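Local coordinates for Anapc5 protein (Xenopus laevis, PDB 5BPZ), which is a subunit of the anaphase-promoting complex (APC/C), a cell-cycle ubiquitin ligase, to whose architecture its helical N-terminal domain probably contributes, at residues D105-F110 with L139-L144; V30-I35 with Q157-S162; I79-E82 with V87-S90; V37-S42 with I93-M98. All blocks are in the same frame, centred on the assembly; numbering follows the deposited sequence.

Interaction 1. Residues D105-F110 with L139-L144; sequences DMEQFF and LAYNKL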
loop_
_atom_site.group_PDB
_atom_site.type_symbol
_atom_site.label_atom_id
_atom_site.label_comp_id
_atom_site.label_asym_id
_atom_site.label_seq_id
_atom_site.Cartn_x
_atom_site.Cartn_y
_atom_site.Cartn_z
ATOM N N ASP A 105 -8.211 7.739 9.194
ATOM C CA ASP A 105 -8.374 6.782 8.100
ATOM C C ASP A 105 -7.079 6.053 7.763
ATOM O O ASP A 105 -7.128 4.879 7.398
ATOM C CB ASP A 105 -9.007 7.448 6.870
ATOM C CG ASP A 105 -10.428 7.915 7.124
ATOM O OD1 ASP A 105 -11.275 7.072 7.505
ATOM O OD2 ASP A 105 -10.693 9.121 6.961
ATOM N N MET A 106 -5.921 6.735 7.928
ATOM C CA MET A 106 -4.603 6.139 7.720
ATOM C C MET A 106 -4.285 5.217 8.904
ATOM O O MET A 106 -3.826 4.102 8.686
ATOM C CB MET A 106 -3.521 7.221 7.541
ATOM C CG MET A 106 -2.170 6.659 7.098
ATOM S SD MET A 106 -0.803 7.846 7.068
ATOM C CE MET A 106 -0.634 8.208 8.867
ATOM N N GLU A 107 -4.578 5.672 10.146
ATOM C CA GLU A 107 -4.381 4.926 11.401
ATOM C C GLU A 107 -5.237 3.652 11.425
ATOM O O GLU A 107 -4.768 2.607 11.885
ATOM C CB GLU A 107 -4.714 5.804 12.624
ATOM C CG GLU A 107 -3.958 7.123 12.683
ATOM C CD GLU A 107 -4.287 7.998 13.876
ATOM O OE1 GLU A 107 -5.475 8.357 14.047
ATOM O OE2 GLU A 107 -3.347 8.359 14.620
ATOM N N GLN A 108 -6.488 3.744 10.927
ATOM C CA GLN A 108 -7.432 2.630 10.837
ATOM C C GLN A 108 -6.956 1.599 9.807
ATOM O O GLN A 108 -7.190 0.410 10.000
ATOM C CB GLN A 108 -8.840 3.134 10.498
ATOM C CG GLN A 108 -9.949 2.107 10.724
ATOM C CD GLN A 108 -11.297 2.597 10.253
ATOM O OE1 GLN A 108 -11.411 3.564 9.486
ATOM N NE2 GLN A 108 -12.351 1.925 10.691
ATOM N N PHE A 109 -6.292 2.051 8.722
ATOM C CA PHE A 109 -5.740 1.143 7.709
ATOM C C PHE A 109 -4.641 0.279 8.341
ATOM O O PHE A 109 -4.600 -0.928 8.101
ATOM C CB PHE A 109 -5.206 1.895 6.467
ATOM C CG PHE A 109 -4.348 1.022 5.565
ATOM C CD1 PHE A 109 -4.918 0.008 4.802
ATOM C CD2 PHE A 109 -2.965 1.167 5.541
ATOM C CE1 PHE A 109 -4.123 -0.829 4.012
ATOM C CE2 PHE A 109 -2.170 0.332 4.746
ATOM C CZ PHE A 109 -2.756 -0.661 3.988
ATOM N N PHE A 110 -3.756 0.910 9.137
ATOM C CA PHE A 110 -2.657 0.243 9.833
ATOM C C PHE A 110 -3.150 -0.765 10.870
ATOM O O PHE A 110 -2.577 -1.853 10.958
ATOM C CB PHE A 110 -1.683 1.267 10.444
ATOM C CG PHE A 110 -0.644 1.756 9.461
ATOM C CD1 PHE A 110 0.494 1.004 9.196
ATOM C CD2 PHE A 110 -0.810 2.962 8.789
ATOM C CE1 PHE A 110 1.449 1.449 8.275
ATOM C CE2 PHE A 110 0.150 3.412 7.876
ATOM C CZ PHE A 110 1.268 2.650 7.621
ATOM N N LEU A 139 6.007 -2.161 12.584
ATOM C CA LEU A 139 6.925 -1.816 13.675
ATOM C C LEU A 139 7.416 -0.376 13.536
ATOM O O LEU A 139 7.279 0.389 14.489
ATOM C CB LEU A 139 8.124 -2.771 13.770
ATOM C CG LEU A 139 7.899 -4.157 14.381
ATOM C CD1 LEU A 139 9.135 -5.018 14.203
ATOM C CD2 LEU A 139 7.544 -4.078 15.864
ATOM N N ALA A 140 7.949 0.007 12.344
ATOM C CA ALA A 140 8.436 1.370 12.084
ATOM C C ALA A 140 7.313 2.394 12.215
ATOM O O ALA A 140 7.572 3.511 12.673
ATOM C CB ALA A 140 9.090 1.462 10.716
ATOM N N TYR A 141 6.059 1.996 11.876
ATOM C CA TYR A 141 4.874 2.839 12.032
ATOM C C TYR A 141 4.597 3.107 13.507
ATOM O O TYR A 141 4.391 4.261 13.863
ATOM C CB TYR A 141 3.619 2.231 11.363
ATOM C CG TYR A 141 2.365 3.063 11.571
ATOM C CD1 TYR A 141 2.167 4.250 10.868
ATOM C CD2 TYR A 141 1.393 2.680 12.492
ATOM C CE1 TYR A 141 1.034 5.036 11.078
ATOM C CE2 TYR A 141 0.250 3.453 12.702
ATOM C CZ TYR A 141 0.072 4.627 11.986
ATOM O OH TYR A 141 -1.049 5.396 12.179
ATOM N N ASN A 142 4.561 2.047 14.347
ATOM C CA ASN A 142 4.285 2.122 15.790
ATOM C C ASN A 142 5.346 2.898 16.580
ATOM O O ASN A 142 5.003 3.543 17.571
ATOM C CB ASN A 142 4.064 0.722 16.389
ATOM C CG ASN A 142 2.813 0.007 15.922
ATOM O OD1 ASN A 142 1.713 0.569 15.852
ATOM N ND2 ASN A 142 2.943 -1.284 15.663
ATOM N N LYS A 143 6.625 2.851 16.147
ATOM C CA LYS A 143 7.718 3.604 16.779
ATOM C C LYS A 143 7.691 5.003 16.150
ATOM O O LYS A 143 8.696 5.517 15.647
ATOM C CB LYS A 143 9.065 2.889 16.571
ATOM C CG LYS A 143 9.314 1.790 17.601
ATOM C CD LYS A 143 9.543 0.432 16.949
ATOM C CE LYS A 143 8.781 -0.677 17.636
ATOM N NZ LYS A 143 7.333 -0.660 17.296
ATOM N N LEU A 144 6.490 5.598 16.182
ATOM C CA LEU A 144 6.126 6.843 15.543
ATOM C C LEU A 144 6.802 8.096 16.109
ATOM O O LEU A 144 8.015 8.252 16.016
ATOM C CB LEU A 144 4.585 7.028 15.464
ATOM C CG LEU A 144 3.681 6.820 16.693
ATOM C CD1 LEU A 144 2.755 8.015 16.882
ATOM C CD2 LEU A 144 2.786 5.627 16.492
#

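Interaction 2. Residues V30-I35 with Q157-S162; sequences VTPYKI and QQYFQS. With EDO (1,2-ethanediol), chain B.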
loop_
_atom_site.group_PDB
_atom_site.type_symbol
_atom_site.label_atom_id
_atom_site.label_comp_id
_atom_site.label_asym_id
_atom_site.label_seq_id
_atom_site.Cartn_x
_atom_site.Cartn_y
_atom_site.Cartn_z
ATOM N N VAL A 30 8.884 4.693 6.711
ATOM C CA VAL A 30 7.522 4.494 6.214
ATOM C C VAL A 30 7.191 5.723 5.364
ATOM O O VAL A 30 7.231 6.842 5.874
ATOM C CB VAL A 30 6.489 4.290 7.360
ATOM C CG1 VAL A 30 5.077 4.116 6.804
ATOM C CG2 VAL A 30 6.861 3.100 8.237
ATOM N N THR A 31 6.908 5.517 4.070
ATOM C CA THR A 31 6.583 6.597 3.135
ATOM C C THR A 31 5.224 6.339 2.448
ATOM O O THR A 31 4.761 5.195 2.474
ATOM C CB THR A 31 7.696 6.745 2.073
ATOM O OG1 THR A 31 7.878 5.503 1.397
ATOM C CG2 THR A 31 9.019 7.256 2.642
ATOM N N PRO A 32 4.598 7.356 1.782
ATOM C CA PRO A 32 3.333 7.095 1.055
ATOM C C PRO A 32 3.417 5.982 -0.006
ATOM O O PRO A 32 2.421 5.294 -0.229
ATOM C CB PRO A 32 2.984 8.447 0.430
ATOM C CG PRO A 32 3.772 9.455 1.177
ATOM C CD PRO A 32 5.006 8.775 1.662
ATOM N N TYR A 33 4.599 5.771 -0.629
ATOM C CA TYR A 33 4.795 4.672 -1.584
ATOM C C TYR A 33 4.669 3.316 -0.859
ATOM O O TYR A 33 4.018 2.399 -1.374
ATOM C CB TYR A 33 6.169 4.763 -2.287
ATOM C CG TYR A 33 6.544 3.483 -3.002
ATOM C CD1 TYR A 33 5.953 3.140 -4.216
ATOM C CD2 TYR A 33 7.445 2.584 -2.438
ATOM C CE1 TYR A 33 6.258 1.943 -4.855
ATOM C CE2 TYR A 33 7.753 1.377 -3.069
ATOM C CZ TYR A 33 7.168 1.070 -4.285
ATOM O OH TYR A 33 7.459 -0.112 -4.917
ATOM N N LYS A 34 5.320 3.197 0.322
ATOM C CA LYS A 34 5.321 1.978 1.143
ATOM C C LYS A 34 3.902 1.644 1.606
ATOM O O LYS A 34 3.542 0.473 1.616
ATOM C CB LYS A 34 6.266 2.114 2.352
ATOM C CG LYS A 34 7.743 2.274 1.992
ATOM C CD LYS A 34 8.508 0.960 1.991
ATOM C CE LYS A 34 9.970 1.139 2.336
ATOM N NZ LYS A 34 10.722 1.870 1.282
ATOM N N ILE A 35 3.091 2.680 1.938
ATOM C CA ILE A 35 1.678 2.569 2.344
ATOM C C ILE A 35 0.874 1.993 1.173
ATOM O O ILE A 35 0.073 1.070 1.352
ATOM C CB ILE A 35 1.132 3.950 2.813
ATOM C CG1 ILE A 35 1.763 4.361 4.171
ATOM C CG2 ILE A 35 -0.399 3.950 2.899
ATOM C CD1 ILE A 35 1.555 5.898 4.572
ATOM N N GLN A 157 -1.369 12.564 1.386
ATOM C CA GLN A 157 -2.328 13.415 0.683
ATOM C C GLN A 157 -1.665 14.060 -0.537
ATOM O O GLN A 157 -2.250 14.017 -1.609
ATOM C CB GLN A 157 -2.896 14.478 1.612
ATOM C CG GLN A 157 -3.850 13.918 2.658
ATOM C CD GLN A 157 -4.359 15.021 3.540
ATOM O OE1 GLN A 157 -3.588 15.745 4.173
ATOM N NE2 GLN A 157 -5.672 15.176 3.595
ATOM N N GLN A 158 -0.421 14.585 -0.390
ATOM C CA GLN A 158 0.364 15.196 -1.480
ATOM C C GLN A 158 0.733 14.154 -2.540
ATOM O O GLN A 158 0.747 14.470 -3.727
ATOM C CB GLN A 158 1.652 15.845 -0.945
ATOM C CG GLN A 158 1.444 17.111 -0.125
ATOM C CD GLN A 158 2.730 17.598 0.510
ATOM O OE1 GLN A 158 3.373 16.904 1.313
ATOM N NE2 GLN A 158 3.111 18.829 0.200
ATOM N N TYR A 159 1.062 12.925 -2.102
ATOM C CA TYR A 159 1.405 11.785 -2.963
ATOM C C TYR A 159 0.221 11.468 -3.861
ATOM O O TYR A 159 0.402 11.340 -5.066
ATOM C CB TYR A 159 1.763 10.560 -2.100
ATOM C CG TYR A 159 2.270 9.346 -2.856
ATOM C CD1 TYR A 159 3.529 9.349 -3.451
ATOM C CD2 TYR A 159 1.552 8.150 -2.854
ATOM C CE1 TYR A 159 4.027 8.217 -4.092
ATOM C CE2 TYR A 159 2.057 6.999 -3.464
ATOM C CZ TYR A 159 3.289 7.045 -4.096
ATOM O OH TYR A 159 3.793 5.936 -4.724
ATOM N N PHE A 160 -0.994 11.382 -3.282
ATOM C CA PHE A 160 -2.204 11.122 -4.059
ATOM C C PHE A 160 -2.541 12.300 -4.977
ATOM O O PHE A 160 -2.888 12.080 -6.135
ATOM C CB PHE A 160 -3.413 10.730 -3.176
ATOM C CG PHE A 160 -4.644 10.523 -4.026
ATOM C CD1 PHE A 160 -4.766 9.400 -4.839
ATOM C CD2 PHE A 160 -5.626 11.503 -4.105
ATOM C CE1 PHE A 160 -5.836 9.267 -5.723
ATOM C CE2 PHE A 160 -6.717 11.351 -4.962
ATOM C CZ PHE A 160 -6.800 10.247 -5.786
ATOM N N GLN A 161 -2.465 13.533 -4.446
ATOM C CA GLN A 161 -2.737 14.764 -5.187
ATOM C C GLN A 161 -1.879 14.913 -6.422
ATOM O O GLN A 161 -2.387 15.342 -7.459
ATOM C CB GLN A 161 -2.602 15.985 -4.289
ATOM C CG GLN A 161 -3.868 16.226 -3.486
ATOM C CD GLN A 161 -3.683 17.231 -2.386
ATOM O OE1 GLN A 161 -4.196 17.058 -1.279
ATOM N NE2 GLN A 161 -2.985 18.318 -2.671
ATOM N N SER A 162 -0.602 14.502 -6.336
ATOM C CA SER A 162 0.350 14.544 -7.453
ATOM C C SER A 162 -0.129 13.697 -8.645
ATOM O O SER A 162 0.113 14.066 -9.797
ATOM C CB SER A 162 1.728 14.077 -6.988
ATOM O OG SER A 162 2.294 14.982 -6.054
HETATM C C1 EDO B . 2.428 10.788 -7.574
HETATM O O1 EDO B . 2.356 10.022 -6.399
HETATM C C2 EDO B . 1.767 10.091 -8.759
HETATM O O2 EDO B . 1.989 10.830 -9.928
#

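Interaction 3. Residues I79-E82 with V87-S90; sequences IVEE and VSSS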
loop_
_atom_site.group_PDB
_atom_site.type_symbol
_atom_site.label_atom_id
_atom_site.label_comp_id
_atom_site.label_asym_id
_atom_site.label_seq_id
_atom_site.Cartn_x
_atom_site.Cartn_y
_atom_site.Cartn_z
ATOM N N ILE A 79 2.191 -0.316 -13.137
ATOM C CA ILE A 79 2.773 -1.641 -12.894
ATOM C C ILE A 79 1.691 -2.645 -12.463
ATOM O O ILE A 79 1.622 -3.737 -13.026
ATOM C CB ILE A 79 3.955 -1.560 -11.886
ATOM C CG1 ILE A 79 5.122 -0.741 -12.485
ATOM C CG2 ILE A 79 4.419 -2.965 -11.479
ATOM C CD1 ILE A 79 6.171 -0.284 -11.516
ATOM N N VAL A 80 0.847 -2.268 -11.481
ATOM C CA VAL A 80 -0.241 -3.106 -10.948
ATOM C C VAL A 80 -1.268 -3.447 -12.049
ATOM O O VAL A 80 -1.752 -4.571 -12.082
ATOM C CB VAL A 80 -0.905 -2.484 -9.683
ATOM C CG1 VAL A 80 -2.014 -3.381 -9.138
ATOM C CG2 VAL A 80 0.128 -2.217 -8.592
ATOM N N GLU A 81 -1.560 -2.493 -12.960
ATOM C CA GLU A 81 -2.483 -2.669 -14.092
ATOM C C GLU A 81 -2.021 -3.788 -15.028
ATOM O O GLU A 81 -2.852 -4.499 -15.589
ATOM C CB GLU A 81 -2.581 -1.363 -14.895
ATOM C CG GLU A 81 -3.922 -0.661 -14.777
ATOM C CD GLU A 81 -3.895 0.843 -14.978
ATOM O OE1 GLU A 81 -3.235 1.316 -15.934
ATOM O OE2 GLU A 81 -4.568 1.551 -14.195
ATOM N N GLU A 82 -0.695 -3.940 -15.189
ATOM C CA GLU A 82 -0.102 -4.955 -16.057
ATOM C C GLU A 82 -0.273 -6.390 -15.565
ATOM O O GLU A 82 -0.540 -7.263 -16.384
ATOM C CB GLU A 82 1.378 -4.667 -16.306
ATOM C CG GLU A 82 1.623 -3.624 -17.381
ATOM C CD GLU A 82 3.021 -3.621 -17.969
ATOM O OE1 GLU A 82 3.945 -4.181 -17.333
ATOM O OE2 GLU A 82 3.194 -3.040 -19.064
ATOM N N VAL A 87 -7.271 -5.389 -9.210
ATOM C CA VAL A 87 -6.868 -4.688 -7.990
ATOM C C VAL A 87 -6.252 -3.302 -8.234
ATOM O O VAL A 87 -6.278 -2.512 -7.305
ATOM C CB VAL A 87 -5.981 -5.531 -7.011
ATOM C CG1 VAL A 87 -6.563 -6.915 -6.758
ATOM C CG2 VAL A 87 -4.535 -5.620 -7.455
ATOM N N SER A 88 -5.706 -2.997 -9.428
ATOM C CA SER A 88 -5.101 -1.679 -9.708
ATOM C C SER A 88 -6.015 -0.504 -9.332
ATOM O O SER A 88 -5.572 0.412 -8.629
ATOM C CB SER A 88 -4.662 -1.572 -11.164
ATOM O OG SER A 88 -5.770 -1.723 -12.037
ATOM N N SER A 89 -7.305 -0.575 -9.741
ATOM C CA SER A 89 -8.308 0.445 -9.445
ATOM C C SER A 89 -8.643 0.460 -7.971
ATOM O O SER A 89 -8.767 1.536 -7.393
ATOM C CB SER A 89 -9.574 0.223 -10.274
ATOM O OG SER A 89 -9.339 0.458 -11.653
ATOM N N SER A 90 -8.788 -0.726 -7.359
ATOM C CA SER A 90 -9.120 -0.880 -5.946
ATOM C C SER A 90 -8.037 -0.279 -5.069
ATOM O O SER A 90 -8.347 0.320 -4.040
ATOM C CB SER A 90 -9.323 -2.351 -5.599
ATOM O OG SER A 90 -10.331 -2.927 -6.411
#

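Interaction 4. Residues V37-S42 with I93-M98; sequences VLVLLS and IRIKLM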
loop_
_atom_site.group_PDB
_atom_site.type_symbol
_atom_site.label_atom_id
_atom_site.label_comp_id
_atom_site.label_asym_id
_atom_site.label_seq_id
_atom_site.Cartn_x
_atom_site.Cartn_y
_atom_site.Cartn_z
ATOM N N VAL A 37 2.024 0.157 -1.240
ATOM C CA VAL A 37 2.442 -1.241 -1.392
ATOM C C VAL A 37 1.668 -2.123 -0.386
ATOM O O VAL A 37 1.196 -3.199 -0.752
ATOM C CB VAL A 37 3.977 -1.409 -1.313
ATOM C CG1 VAL A 37 4.371 -2.884 -1.310
ATOM C CG2 VAL A 37 4.652 -0.686 -2.480
ATOM N N LEU A 38 1.480 -1.625 0.849
ATOM C CA LEU A 38 0.691 -2.308 1.878
ATOM C C LEU A 38 -0.756 -2.446 1.411
ATOM O O LEU A 38 -1.321 -3.522 1.545
ATOM C CB LEU A 38 0.760 -1.569 3.233
ATOM C CG LEU A 38 2.118 -1.539 3.939
ATOM C CD1 LEU A 38 2.084 -0.585 5.117
ATOM C CD2 LEU A 38 2.564 -2.952 4.404
ATOM N N VAL A 39 -1.334 -1.371 0.819
ATOM C CA VAL A 39 -2.692 -1.328 0.241
ATOM C C VAL A 39 -2.763 -2.401 -0.870
ATOM O O VAL A 39 -3.723 -3.172 -0.918
ATOM C CB VAL A 39 -3.040 0.092 -0.302
ATOM C CG1 VAL A 39 -4.261 0.065 -1.220
ATOM C CG2 VAL A 39 -3.244 1.092 0.839
ATOM N N LEU A 40 -1.733 -2.454 -1.736
ATOM C CA LEU A 40 -1.652 -3.446 -2.796
ATOM C C LEU A 40 -1.617 -4.875 -2.229
ATOM O O LEU A 40 -2.354 -5.735 -2.717
ATOM C CB LEU A 40 -0.457 -3.174 -3.715
ATOM C CG LEU A 40 -0.073 -4.274 -4.707
ATOM C CD1 LEU A 40 -1.168 -4.506 -5.740
ATOM C CD2 LEU A 40 1.226 -3.948 -5.376
ATOM N N LEU A 41 -0.802 -5.110 -1.190
ATOM C CA LEU A 41 -0.719 -6.430 -0.565
ATOM C C LEU A 41 -2.058 -6.815 0.046
ATOM O O LEU A 41 -2.514 -7.939 -0.151
ATOM C CB LEU A 41 0.410 -6.500 0.473
ATOM C CG LEU A 41 1.835 -6.494 -0.093
ATOM C CD1 LEU A 41 2.855 -6.172 1.014
ATOM C CD2 LEU A 41 2.167 -7.822 -0.777
ATOM N N SER A 42 -2.732 -5.856 0.690
ATOM C CA SER A 42 -4.053 -6.072 1.284
ATOM C C SER A 42 -5.101 -6.423 0.211
ATOM O O SER A 42 -5.815 -7.421 0.357
ATOM C CB SER A 42 -4.482 -4.848 2.077
ATOM O OG SER A 42 -5.756 -5.043 2.663
ATOM N N ILE A 93 -8.268 3.731 -5.601
ATOM C CA ILE A 93 -9.422 4.301 -4.889
ATOM C C ILE A 93 -9.248 4.200 -3.364
ATOM O O ILE A 93 -9.733 5.075 -2.650
ATOM C CB ILE A 93 -10.798 3.714 -5.386
ATOM C CG1 ILE A 93 -10.972 3.794 -6.933
ATOM C CG2 ILE A 93 -12.008 4.331 -4.663
ATOM C CD1 ILE A 93 -11.133 5.202 -7.581
ATOM N N ARG A 94 -8.573 3.151 -2.864
ATOM C CA ARG A 94 -8.347 3.004 -1.420
ATOM C C ARG A 94 -7.437 4.134 -0.904
ATOM O O ARG A 94 -7.703 4.683 0.165
ATOM C CB ARG A 94 -7.770 1.622 -1.073
ATOM C CG ARG A 94 -7.446 1.441 0.407
ATOM C CD ARG A 94 -8.431 0.534 1.111
ATOM N NE ARG A 94 -7.954 -0.844 1.107
ATOM C CZ ARG A 94 -7.682 -1.550 2.200
ATOM N NH1 ARG A 94 -7.880 -1.028 3.403
ATOM N NH2 ARG A 94 -7.235 -2.791 2.096
ATOM N N ILE A 95 -6.371 4.461 -1.660
ATOM C CA ILE A 95 -5.446 5.547 -1.326
ATOM C C ILE A 95 -6.200 6.867 -1.445
ATOM O O ILE A 95 -6.157 7.664 -0.511
ATOM C CB ILE A 95 -4.138 5.483 -2.169
ATOM C CG1 ILE A 95 -3.314 4.245 -1.761
ATOM C CG2 ILE A 95 -3.297 6.776 -2.024
ATOM C CD1 ILE A 95 -2.633 3.579 -2.946
ATOM N N LYS A 96 -6.970 7.040 -2.542
ATOM C CA LYS A 96 -7.838 8.199 -2.799
ATOM C C LYS A 96 -8.744 8.509 -1.587
ATOM O O LYS A 96 -8.799 9.658 -1.162
ATOM C CB LYS A 96 -8.712 7.936 -4.045
ATOM C CG LYS A 96 -9.647 9.093 -4.435
ATOM C CD LYS A 96 -10.768 8.600 -5.328
ATOM C CE LYS A 96 -10.889 9.378 -6.615
ATOM N NZ LYS A 96 -11.413 10.750 -6.392
ATOM N N LEU A 97 -9.431 7.478 -1.036
ATOM C CA LEU A 97 -10.336 7.617 0.109
ATOM C C LEU A 97 -9.595 7.936 1.398
ATOM O O LEU A 97 -10.110 8.687 2.221
ATOM C CB LEU A 97 -11.228 6.373 0.280
ATOM C CG LEU A 97 -12.243 6.123 -0.839
ATOM C CD1 LEU A 97 -12.679 4.674 -0.863
ATOM C CD2 LEU A 97 -13.436 7.066 -0.751
ATOM N N MET A 98 -8.390 7.370 1.569
ATOM C CA MET A 98 -7.534 7.631 2.723
ATOM C C MET A 98 -7.063 9.092 2.693
ATOM O O MET A 98 -7.141 9.778 3.709
ATOM C CB MET A 98 -6.335 6.685 2.706
ATOM C CG MET A 98 -6.252 5.820 3.915
ATOM S SD MET A 98 -5.114 4.458 3.659
ATOM C CE MET A 98 -3.655 5.187 4.154
#

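Interaction 1. Residues D105-F110 with L139-L144
The carbonyl oxygen of L139, two residues before the Y141 that stacks on F110, is gripped twice by K143. The backbone N of K143 lies 3.0 Å from L139 O, and K143 NZ folds back to the same L139 O at 3.0 Å, tilted 26° from the carbonyl plane. This double hold lies at the end of helix 129-142, where K143 is the centre of an inverse gamma turn. Across the contact, Y141 throws its ring out with CG anti to the backbone N (chi1 177°) and lays it on F110 as a face-to-face stack. The ring centroids of F110 and Y141 are 3.8 Å apart and the planes almost parallel, at 2°. F110 CB adds a CH-pi contact, 4.1 Å from the Y141 centroid. The phenol oxygen runs on to E107, whose CG is 3.4 Å from Y141 OH, while the E107 carboxylate stands nearly perpendicular to the ring. M106 CE closes the ring edge, 4.2 Å from Y141 CE1. Helix 146-164 packs against M106 through L152 and Y153 and against Y141 through V149, while L38 and I35 of helix 32-46 underlie F110 and M106.

Interaction 2. Residues V30-I35 with Q157-S162
Y159 reaches from helix 146-164 across the start of helix 32-46, touching P32 first and Y33 last. Its CB meets P32 CB at 3.5 Å, and CG, anti to the backbone N (chi1 -174°), sends the ring across P32, whose CB is also 3.5 Å from Y159 CG. Further out, the carbonyl carbon of P32 and the backbone N of Y33 lie over one ring face, toward its rim, CE2 of Y159 being 3.7 Å from P32 O. Over the opposite face sits a 1,2-ethanediol, probably from the crystallisation liquor; its O1 is 3.2 Å from Y159 CD1 and donates to Y159 O at 2.7 Å. CZ comes to 3.8 Å from Y33 CA, and at the tip Y159 OH lies 3.6 Å from Y33 CD1, in the plane of that ring. The two tyrosines run side by side in the same direction, Y159 OH hydrogen-bonded to M71 O and Y33 OH to L65 O. A phenylalanine in place of Y159 would probably keep the packing on P32 but leave M71 O without this partner. Helix 32-46 thus begins against helix 146-164, where S155 and L156 also touch P32, while V30 just ahead of it leans on M137 and A140 of helix 129-142.

Interaction 3. Residues I79-E82 with V87-S90
With CG1 of V80 turned opposite its backbone N (chi1 -179°), this methyl is brought up against S88, whose own OG stands between backbone N and carbonyl carbon (chi1 61°), the crowded position. V80 CG1 settles over the S88 backbone, 3.6 Å from S88 CA, with S88 CB close by. On the same methyl, V87 adds its CG2, 3.8 Å from V80 CG1, so that V87 and S88 together form a shallow seat for one valine branch. The small serine is consistent with the close approach of the two backbones: the CA atoms of E81 and S88 are only 5.2 Å apart, and S88 CB lies 3.7 Å from the backbone N of E81. The contact belongs to a tight corner between consecutive helices, in which a single residue separates helix 73-83 from helix 85-99 and these segments face each other across the turn. The hydroxyl does not bond across it; S88 OG is hydrogen-bonded to P85 O at the beginning of its own helix. E81, an exposed residue, passes beside that hydroxyl with its aliphatic part, CG being 3.5 Å from S88 OG. On the inner side the two valines converge on a third partner: V80 and V87 both touch L40 of helix 32-46, which backs the junction from the protein interior, and V87 additionally reaches N47.

Interaction 4. Residues V37-S42 with I93-M98
V39 and R94 run alongside each other head to tail, the V39 CG1 methyl resting 3.8 Å from CG of R94 along the aliphatic part of the arginine. The other branch goes to the neighbouring isoleucine, V39 CG2 lying 4.1 Å from I95 CG1. The arginine chain leaves the backbone with CG anti to N (chi1 177°) and then kinks twice, which brings its guanidinium to S42. R94 NH2 is 2.8 Å from S42 OG, which lies at the guanidinium edge and in its plane, but the N-H points poorly (116°), making this a weak hydrogen bond. The stronger polar partner is E43, which forms a salt bridge with R94 NH2; K46 NZ also stands near that nitrogen. An alanine in place of R94 would probably leave E43 without this ion-pair partner and V39 CG1 with only CB to rest on, the contact with CG being lost. F109 of helix 103-114 packs on both V39 and R94. The helical segments 37-42 and 93-98 cross at 128° with their axes 10.4 Å apart. Helix 32-46 has helix 52-67 on another flank, where I62 and L65 meet L40, and helix 85-99 is backed by helix 146-164 through F160 against I95.

Interaction 4 lies nearest the middle of the chain, its centre about 5 Å from the chain's centre, and it touches the other three. It shares helix 32-46 with interaction 2, about 10 Å away between centres, and helix 85-99 with interaction 3, about 11 Å away. Interactions 1 and 3 sit on opposite sides of the chain's centre, about 24 Å apart between centres. Along the chain, interaction 2 joins the two ends and spans the others; interaction 3 falls within interaction 4, and interaction 1 follows. F109 and M106 link interaction 1 to interaction 4, and I35 joins interaction 1 to interaction 2 by packing on F110 and M106. Helices distant in sequence thus pack into one compact all-helical domain.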